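Local coordinates for 3-ketosteroid-delta4-5alpha-dehydrogenase (Rhodococcus jostii, PDB 4AT2), which uses bound FAD to dehydrogenate 3-ketosteroids, most likely introducing a double bond into the steroid A ring during bacterial steroid breakdown, at residues A56-A61 against Y136-D141; A60-A65 against E213-R218. One frame throughout, in Å; residues are numbered along the deposited sequence.

Contact 1: A56-A61 against Y136-D141; sequences ASIEAA and YNWLVD
W138 reaches from helix 132-141 to helix 51-62 and sets the benzo half of its indole against I58 and the pyrrole N-H beside E59. Its CB leaves the helix toward the other segment, and CG stands anti to the backbone N (chi1 -173°), which carries the whole ring toward helix 51-62. Beyond CG the two sides of the indole part ways. On the pyrrole side, CD1 comes no nearer than 4.1 Å to OE2 of E59, and NE1 lies 3.3 Å from that same oxygen. NE1 gives its hydrogen to a water lying in the ring plane, 3.0 Å from the nitrogen, and this water in turn donates to E59 OE1 at 2.9 Å. On the benzo side, CZ2 meets the methyl CG2 of I58 at 3.6 Å, while CH2 is 4.0 Å from both CG2 and CD1 of I58. CG2 comes at the ring obliquely. In E59 a bend at chi2 (-75°) swings the carboxylate alongside the pyrrole nitrogen, its plane 23° from that of the ring, with OE2 also oblique. R500, on helix 490-507, holds OE2 in a salt bridge and also makes a cation-pi contact with W138. A leucine in place of W138 would probably take the indole N-H away from the water, strip the methyls of I58 of their aromatic neighbour and deprive R500 of its ring. The side chain of I58 is about 12 Å from the bound FAD. Helix 51-62, which begins at what looks like a Rossmann-type GxGxxG turn, thus meets helix 132-141 through one indole that is apolar at its benzo end and water-linked at its nitrogen, with the arginine likely offsetting the carboxylate's charge.

Contact 2: A60-A65 against E213-R218; sequences AARAGA and EKLGVR
L215 turns its CG anti to its own carbonyl carbon (chi1 -79°), which brings both of its methyls up to R62, whose chain runs extended from CG to NE. The two side chains meet at an angle: CD1 and CD2 of L215 each lie 3.8 Å from CG of R62, so the leucine fork sits against the aliphatic root of the arginine. Farther along, CD1 comes within 4.1 Å of NE of R62, reaching the guanidinium obliquely. The charged end of R62 extends past the leucine and forms a long, weak ion pair with D141. The methyl of A61 is the other meeting point. It points at the opposing segment and touches CB of L215 at 3.8 Å and CG2 of V217 at the same distance, fitting into the notch that L215 and V217 form. Here the backbones draw close, with the CA atoms of A61 and L215 6.1 Å apart, a spacing that the small alanine allows. Each segment ends its helix in a Schellman motif, with G64 and G216 taking up the positive phi. After the turns the chains run into strands 67-70 and 218-220, neighbours in the parallel sheet of the FAD-binding fold, and R218 hydrogen-bonds through its backbone to V67 and V69. A61 also packs on V67 and V217 on V69, placing the contact where two helices of the Rossmann-type layer lead into adjacent strands. With no hydrogen bond spanning the segments, the two helix ends are held by shape and apolar contact, the arginine lending its CG methylene to the leucine while its charge is carried beyond.

Helix 51-62 serves both contacts; their segments overlap at A60 and A61, of which A61 takes part only in contact 2. Contact 1 is buried and uses I58 and E59, about a turn before the helix's C-terminal end, meeting helix 132-141 through a single large ring with a water and a charged group beside it. Contact 2 lies nearer the surface, at the C-terminal end itself; there one small alanine lets the backbones come much closer, and no polar pair forms across it. The two sites are 11 Å apart between centres and touch: NH1 of R62 packs 3.2 Å from NE1 of W138, and I58 O lies beside CD1 of L215.

Contact 1: A56-A61 against Y136-D141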
ATOM      1  N   ALA A  56      15.790  23.203  -8.696  1.00 10.18           N
ATOM      2  CA  ALA A  56      15.070  24.304  -8.052  1.00 10.30           C
ATOM      3  C   ALA A  56      15.966  25.530  -7.964  1.00 10.59           C
ATOM      4  O   ALA A  56      15.527  26.646  -8.248  1.00 10.94           O
ATOM      5  CB  ALA A  56      14.585  23.907  -6.666  1.00 10.10           C
ATOM      6  N   SER A  57      17.222  25.313  -7.582  1.00 10.65           N
ATOM      7  CA  SER A  57      18.158  26.428  -7.399  0.50 10.94           C
ATOM      8  C   SER A  57      18.420  27.165  -8.710  1.00 11.29           C
ATOM      9  O   SER A  57      18.491  28.395  -8.722  1.00 11.60           O
ATOM     10  CB  SER A  57      19.469  25.973  -6.742  0.50 10.90           C
ATOM     11  OG  SER A  57      20.354  25.385  -7.677  0.50 10.71           O
ATOM     12  N   ILE A  58      18.527  26.410  -9.811  1.00 11.37           N
ATOM     13  CA  ILE A  58      18.773  27.017 -11.122  1.00 11.70           C
ATOM     14  C   ILE A  58      17.621  27.927 -11.515  1.00 11.90           C
ATOM     15  O   ILE A  58      17.842  29.083 -11.899  1.00 12.25           O
ATOM     16  CB  ILE A  58      19.038  25.951 -12.210  1.00 11.59           C
ATOM     17  CG1 ILE A  58      20.393  25.292 -11.953  1.00 11.63           C
ATOM     18  CG2 ILE A  58      18.988  26.557 -13.612  1.00 11.87           C
ATOM     19  CD1 ILE A  58      20.586  23.987 -12.709  1.00 11.52           C
ATOM     20  N   GLU A  59      16.395  27.421 -11.400  1.00 11.82           N
ATOM     21  CA  GLU A  59      15.238  28.218 -11.789  1.00 12.19           C
ATOM     22  C   GLU A  59      15.073  29.428 -10.877  1.00 12.36           C
ATOM     23  O   GLU A  59      14.792  30.523 -11.357  1.00 12.76           O
ATOM     24  CB  GLU A  59      13.953  27.384 -11.828  1.00 11.93           C
ATOM     25  CG  GLU A  59      13.913  26.365 -12.965  1.00 12.18           C
ATOM     26  CD  GLU A  59      13.645  26.969 -14.341  1.00 12.64           C
ATOM     27  OE1 GLU A  59      13.759  28.200 -14.515  1.00 13.28           O
ATOM     28  OE2 GLU A  59      13.324  26.211 -15.277  1.00 12.87           O
ATOM     29  N   ALA A  60      15.270  29.238  -9.574  1.00 12.27           N
ATOM     30  CA  ALA A  60      15.078  30.345  -8.639  1.00 12.50           C
ATOM     31  C   ALA A  60      16.106  31.454  -8.908  1.00 13.00           C
ATOM     32  O   ALA A  60      15.764  32.641  -8.887  1.00 13.36           O
ATOM     33  CB  ALA A  60      15.153  29.862  -7.196  1.00 12.26           C
ATOM     34  N   ALA A  61      17.350  31.063  -9.180  1.00 13.17           N
ATOM     35  CA  ALA A  61      18.414  32.021  -9.463  1.00 13.95           C
ATOM     36  C   ALA A  61      18.184  32.743 -10.797  1.00 14.58           C
ATOM     37  O   ALA A  61      18.403  33.954 -10.897  1.00 15.32           O
ATOM     38  CB  ALA A  61      19.769  31.335  -9.448  1.00 13.84           C
ATOM     39  N   TYR A 136      13.863  17.972 -21.680  1.00 10.98           N
ATOM     40  CA  TYR A 136      15.073  17.372 -22.258  1.00 11.10           C
ATOM     41  C   TYR A 136      15.977  18.487 -22.785  1.00 11.33           C
ATOM     42  O   TYR A 136      17.169  18.501 -22.517  1.00 11.29           O
ATOM     43  CB  TYR A 136      14.735  16.404 -23.399  1.00 11.05           C
ATOM     44  CG  TYR A 136      15.975  15.885 -24.111  1.00 11.25           C
ATOM     45  CD1 TYR A 136      16.707  14.818 -23.591  1.00 11.14           C
ATOM     46  CD2 TYR A 136      16.429  16.491 -25.286  1.00 11.56           C
ATOM     47  CE1 TYR A 136      17.856  14.354 -24.229  1.00 11.37           C
ATOM     48  CE2 TYR A 136      17.577  16.038 -25.929  1.00 11.78           C
ATOM     49  CZ  TYR A 136      18.281  14.965 -25.404  1.00 11.85           C
ATOM     50  OH  TYR A 136      19.422  14.512 -26.042  1.00 12.16           O
ATOM     51  N   ASN A 137      15.389  19.397 -23.555  1.00 11.59           N
ATOM     52  CA  ASN A 137      16.119  20.517 -24.135  1.00 12.25           C
ATOM     53  C   ASN A 137      16.733  21.433 -23.077  1.00 12.22           C
ATOM     54  O   ASN A 137      17.840  21.934 -23.242  1.00 12.57           O
ATOM     55  CB  ASN A 137      15.203  21.298 -25.083  1.00 12.73           C
ATOM     56  CG  ASN A 137      14.841  20.500 -26.321  1.00 13.15           C
ATOM     57  OD1 ASN A 137      15.580  19.593 -26.718  1.00 13.84           O
ATOM     58  ND2 ASN A 137      13.699  20.820 -26.931  1.00 13.23           N
ATOM     59  N   TRP A 138      16.000  21.624 -21.988  1.00 12.11           N
ATOM     60  CA  TRP A 138      16.460  22.403 -20.848  1.00 12.15           C
ATOM     61  C   TRP A 138      17.689  21.782 -20.224  1.00 12.05           C
ATOM     62  O   TRP A 138      18.662  22.483 -19.930  1.00 12.13           O
ATOM     63  CB  TRP A 138      15.316  22.520 -19.848  1.00 12.27           C
ATOM     64  CG  TRP A 138      15.581  23.440 -18.686  1.00 12.47           C
ATOM     65  CD1 TRP A 138      15.261  24.793 -18.579  1.00 12.86           C
ATOM     66  CD2 TRP A 138      16.209  23.089 -17.421  1.00 12.43           C
ATOM     67  NE1 TRP A 138      15.641  25.284 -17.361  1.00 12.92           N
ATOM     68  CE2 TRP A 138      16.224  24.315 -16.620  1.00 12.64           C
ATOM     69  CE3 TRP A 138      16.745  21.920 -16.885  1.00 12.40           C
ATOM     70  CZ2 TRP A 138      16.750  24.342 -15.335  1.00 12.78           C
ATOM     71  CZ3 TRP A 138      17.283  21.965 -15.587  1.00 12.68           C
ATOM     72  CH2 TRP A 138      17.277  23.147 -14.837  1.00 12.61           C
ATOM     73  N   LEU A 139      17.682  20.462 -20.059  1.00 11.56           N
ATOM     74  CA  LEU A 139      18.849  19.749 -19.522  1.00 11.75           C
ATOM     75  C   LEU A 139      20.059  19.873 -20.442  1.00 12.21           C
ATOM     76  O   LEU A 139      21.183  20.137 -19.986  1.00 12.45           O
ATOM     77  CB  LEU A 139      18.526  18.267 -19.292  1.00 11.35           C
ATOM     78  CG  LEU A 139      17.474  18.024 -18.215  1.00 11.02           C
ATOM     79  CD1 LEU A 139      16.974  16.565 -18.274  1.00 10.70           C
ATOM     80  CD2 LEU A 139      18.024  18.369 -16.831  1.00 11.12           C
ATOM     81  N   VAL A 140      19.823  19.689 -21.738  1.00 12.52           N
ATOM     82  CA  VAL A 140      20.885  19.846 -22.729  1.00 13.31           C
ATOM     83  C   VAL A 140      21.480  21.256 -22.660  1.00 13.99           C
ATOM     84  O   VAL A 140      22.712  21.415 -22.693  1.00 14.58           O
ATOM     85  CB  VAL A 140      20.402  19.474 -24.151  1.00 13.26           C
ATOM     86  CG1 VAL A 140      21.434  19.878 -25.200  1.00 13.69           C
ATOM     87  CG2 VAL A 140      20.133  17.978 -24.227  1.00 12.94           C
ATOM     88  N   ASP A 141      20.617  22.266 -22.543  0.50 14.21           N
ATOM     89  CA  ASP A 141      21.065  23.655 -22.451  0.50 14.81           C
ATOM     90  C   ASP A 141      21.967  23.879 -21.236  0.50 14.93           C
ATOM     91  O   ASP A 141      22.932  24.644 -21.315  0.50 15.32           O
ATOM     92  CB  ASP A 141      19.867  24.610 -22.418  0.50 14.99           C
ATOM     93  CG  ASP A 141      20.281  26.060 -22.284  0.50 15.42           C
ATOM     94  OD1 ASP A 141      20.686  26.670 -23.299  0.50 15.88           O
ATOM     95  OD2 ASP A 141      20.190  26.594 -21.162  0.50 15.61           O
TER
HETATM   96  O   HOH W   1      15.264  28.214 -16.943  1.00 14.40           O

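Contact 2: A60-A65 against E213-R218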
ATOM      1  N   ALA A  60      15.270  29.238  -9.574  1.00 12.27           N
ATOM      2  CA  ALA A  60      15.078  30.345  -8.639  1.00 12.50           C
ATOM      3  C   ALA A  60      16.106  31.454  -8.908  1.00 13.00           C
ATOM      4  O   ALA A  60      15.764  32.641  -8.887  1.00 13.36           O
ATOM      5  CB  ALA A  60      15.153  29.862  -7.196  1.00 12.26           C
ATOM      6  N   ALA A  61      17.350  31.063  -9.180  1.00 13.17           N
ATOM      7  CA  ALA A  61      18.414  32.021  -9.463  1.00 13.95           C
ATOM      8  C   ALA A  61      18.184  32.743 -10.797  1.00 14.58           C
ATOM      9  O   ALA A  61      18.403  33.954 -10.897  1.00 15.32           O
ATOM     10  CB  ALA A  61      19.769  31.335  -9.448  1.00 13.84           C
ATOM     11  N   ARG A  62      17.745  32.006 -11.811  1.00 14.86           N
ATOM     12  CA  ARG A  62      17.407  32.622 -13.102  1.00 15.39           C
ATOM     13  C   ARG A  62      16.261  33.623 -12.974  1.00 15.94           C
ATOM     14  O   ARG A  62      16.208  34.610 -13.710  1.00 16.73           O
ATOM     15  CB  ARG A  62      17.070  31.565 -14.154  1.00 15.28           C
ATOM     16  CG  ARG A  62      18.300  30.877 -14.708  1.00 15.31           C
ATOM     17  CD  ARG A  62      17.945  29.788 -15.700  1.00 15.33           C
ATOM     18  NE  ARG A  62      19.146  29.164 -16.255  1.00 15.49           N
ATOM     19  CZ  ARG A  62      19.143  28.058 -16.998  1.00 15.69           C
ATOM     20  NH1 ARG A  62      18.004  27.438 -17.286  1.00 15.57           N
ATOM     21  NH2 ARG A  62      20.285  27.573 -17.463  1.00 16.02           N
ATOM     22  N   ALA A  63      15.363  33.373 -12.022  1.00 16.11           N
ATOM     23  CA  ALA A  63      14.234  34.256 -11.758  1.00 16.57           C
ATOM     24  C   ALA A  63      14.659  35.515 -10.999  1.00 17.03           C
ATOM     25  O   ALA A  63      13.839  36.403 -10.774  1.00 18.04           O
ATOM     26  CB  ALA A  63      13.152  33.513 -10.990  1.00 16.51           C
ATOM     27  N   GLY A  64      15.927  35.578 -10.596  1.00 16.80           N
ATOM     28  CA  GLY A  64      16.465  36.742  -9.884  1.00 16.97           C
ATOM     29  C   GLY A  64      16.508  36.638  -8.367  1.00 16.76           C
ATOM     30  O   GLY A  64      16.909  37.594  -7.690  1.00 17.05           O
ATOM     31  N   ALA A  65      16.116  35.485  -7.825  1.00 16.16           N
ATOM     32  CA  ALA A  65      16.109  35.271  -6.367  1.00 15.68           C
ATOM     33  C   ALA A  65      17.497  34.991  -5.816  1.00 15.48           C
ATOM     34  O   ALA A  65      18.351  34.427  -6.500  1.00 15.61           O
ATOM     35  CB  ALA A  65      15.167  34.126  -6.000  1.00 15.33           C
ATOM     36  N   GLU A 213      26.186  27.285  -9.904  1.00 16.79           N
ATOM     37  CA  GLU A 213      27.297  28.066  -9.356  1.00 17.94           C
ATOM     38  C   GLU A 213      27.537  29.343 -10.161  1.00 18.39           C
ATOM     39  O   GLU A 213      27.745  30.412  -9.586  1.00 18.62           O
ATOM     40  CB  GLU A 213      28.568  27.221  -9.247  1.00 18.56           C
ATOM     41  CG  GLU A 213      28.464  26.174  -8.149  1.00 19.06           C
ATOM     42  CD  GLU A 213      29.677  25.274  -8.029  1.00 19.88           C
ATOM     43  OE1 GLU A 213      30.541  25.284  -8.929  1.00 20.90           O
ATOM     44  OE2 GLU A 213      29.758  24.535  -7.027  1.00 20.04           O
ATOM     45  N   LYS A 214      27.464  29.235 -11.485  1.00 18.99           N
ATOM     46  CA  LYS A 214      27.630  30.405 -12.348  1.00 19.97           C
ATOM     47  C   LYS A 214      26.511  31.424 -12.168  1.00 19.19           C
ATOM     48  O   LYS A 214      26.711  32.615 -12.401  1.00 19.39           O
ATOM     49  CB  LYS A 214      27.768  29.994 -13.815  1.00 21.43           C
ATOM     50  CG  LYS A 214      29.181  29.568 -14.171  1.00 24.20           C
ATOM     51  CD  LYS A 214      29.273  29.027 -15.588  1.00 25.97           C
ATOM     52  CE  LYS A 214      30.722  28.790 -15.998  1.00 27.99           C
ATOM     53  NZ  LYS A 214      31.462  30.061 -16.258  1.00 30.10           N
ATOM     54  N   LEU A 215      25.346  30.956 -11.731  1.00 17.89           N
ATOM     55  CA  LEU A 215      24.221  31.834 -11.444  1.00 17.36           C
ATOM     56  C   LEU A 215      24.329  32.513 -10.079  1.00 17.12           C
ATOM     57  O   LEU A 215      23.525  33.392  -9.762  1.00 17.79           O
ATOM     58  CB  LEU A 215      22.904  31.045 -11.524  1.00 16.70           C
ATOM     59  CG  LEU A 215      22.392  30.787 -12.940  1.00 16.53           C
ATOM     60  CD1 LEU A 215      21.435  29.599 -12.942  1.00 15.96           C
ATOM     61  CD2 LEU A 215      21.708  32.038 -13.464  1.00 16.74           C
ATOM     62  N   GLY A 216      25.305  32.095  -9.273  1.00 16.73           N
ATOM     63  CA  GLY A 216      25.490  32.650  -7.936  1.00 16.43           C
ATOM     64  C   GLY A 216      24.721  31.946  -6.828  1.00 15.93           C
ATOM     65  O   GLY A 216      24.574  32.498  -5.732  1.00 15.88           O
ATOM     66  N   VAL A 217      24.245  30.725  -7.089  1.00 15.24           N
ATOM     67  CA  VAL A 217      23.614  29.932  -6.029  1.00 14.96           C
ATOM     68  C   VAL A 217      24.634  29.688  -4.911  1.00 15.11           C
ATOM     69  O   VAL A 217      25.782  29.341  -5.182  1.00 15.76           O
ATOM     70  CB  VAL A 217      23.072  28.588  -6.559  1.00 14.34           C
ATOM     71  CG1 VAL A 217      22.630  27.690  -5.409  1.00 13.86           C
ATOM     72  CG2 VAL A 217      21.907  28.841  -7.510  1.00 14.10           C
ATOM     73  N   ARG A 218      24.211  29.918  -3.671  1.00 15.27           N
ATOM     74  CA  ARG A 218      25.052  29.731  -2.484  1.00 15.51           C
ATOM     75  C   ARG A 218      24.758  28.364  -1.874  1.00 15.06           C
ATOM     76  O   ARG A 218      23.630  27.872  -1.977  1.00 14.87           O
ATOM     77  CB  ARG A 218      24.734  30.825  -1.463  1.00 15.94           C
ATOM     78  CG  ARG A 218      24.827  32.248  -2.010  1.00 16.79           C
ATOM     79  CD  ARG A 218      23.906  33.203  -1.252  1.00 17.25           C
ATOM     80  NE  ARG A 218      24.137  33.094   0.180  1.00 17.20           N
ATOM     81  CZ  ARG A 218      23.294  33.486   1.132  1.00 16.95           C
ATOM     82  NH1 ARG A 218      22.113  34.023   0.840  1.00 16.51           N
ATOM     83  NH2 ARG A 218      23.646  33.314   2.393  1.00 17.34           N
TER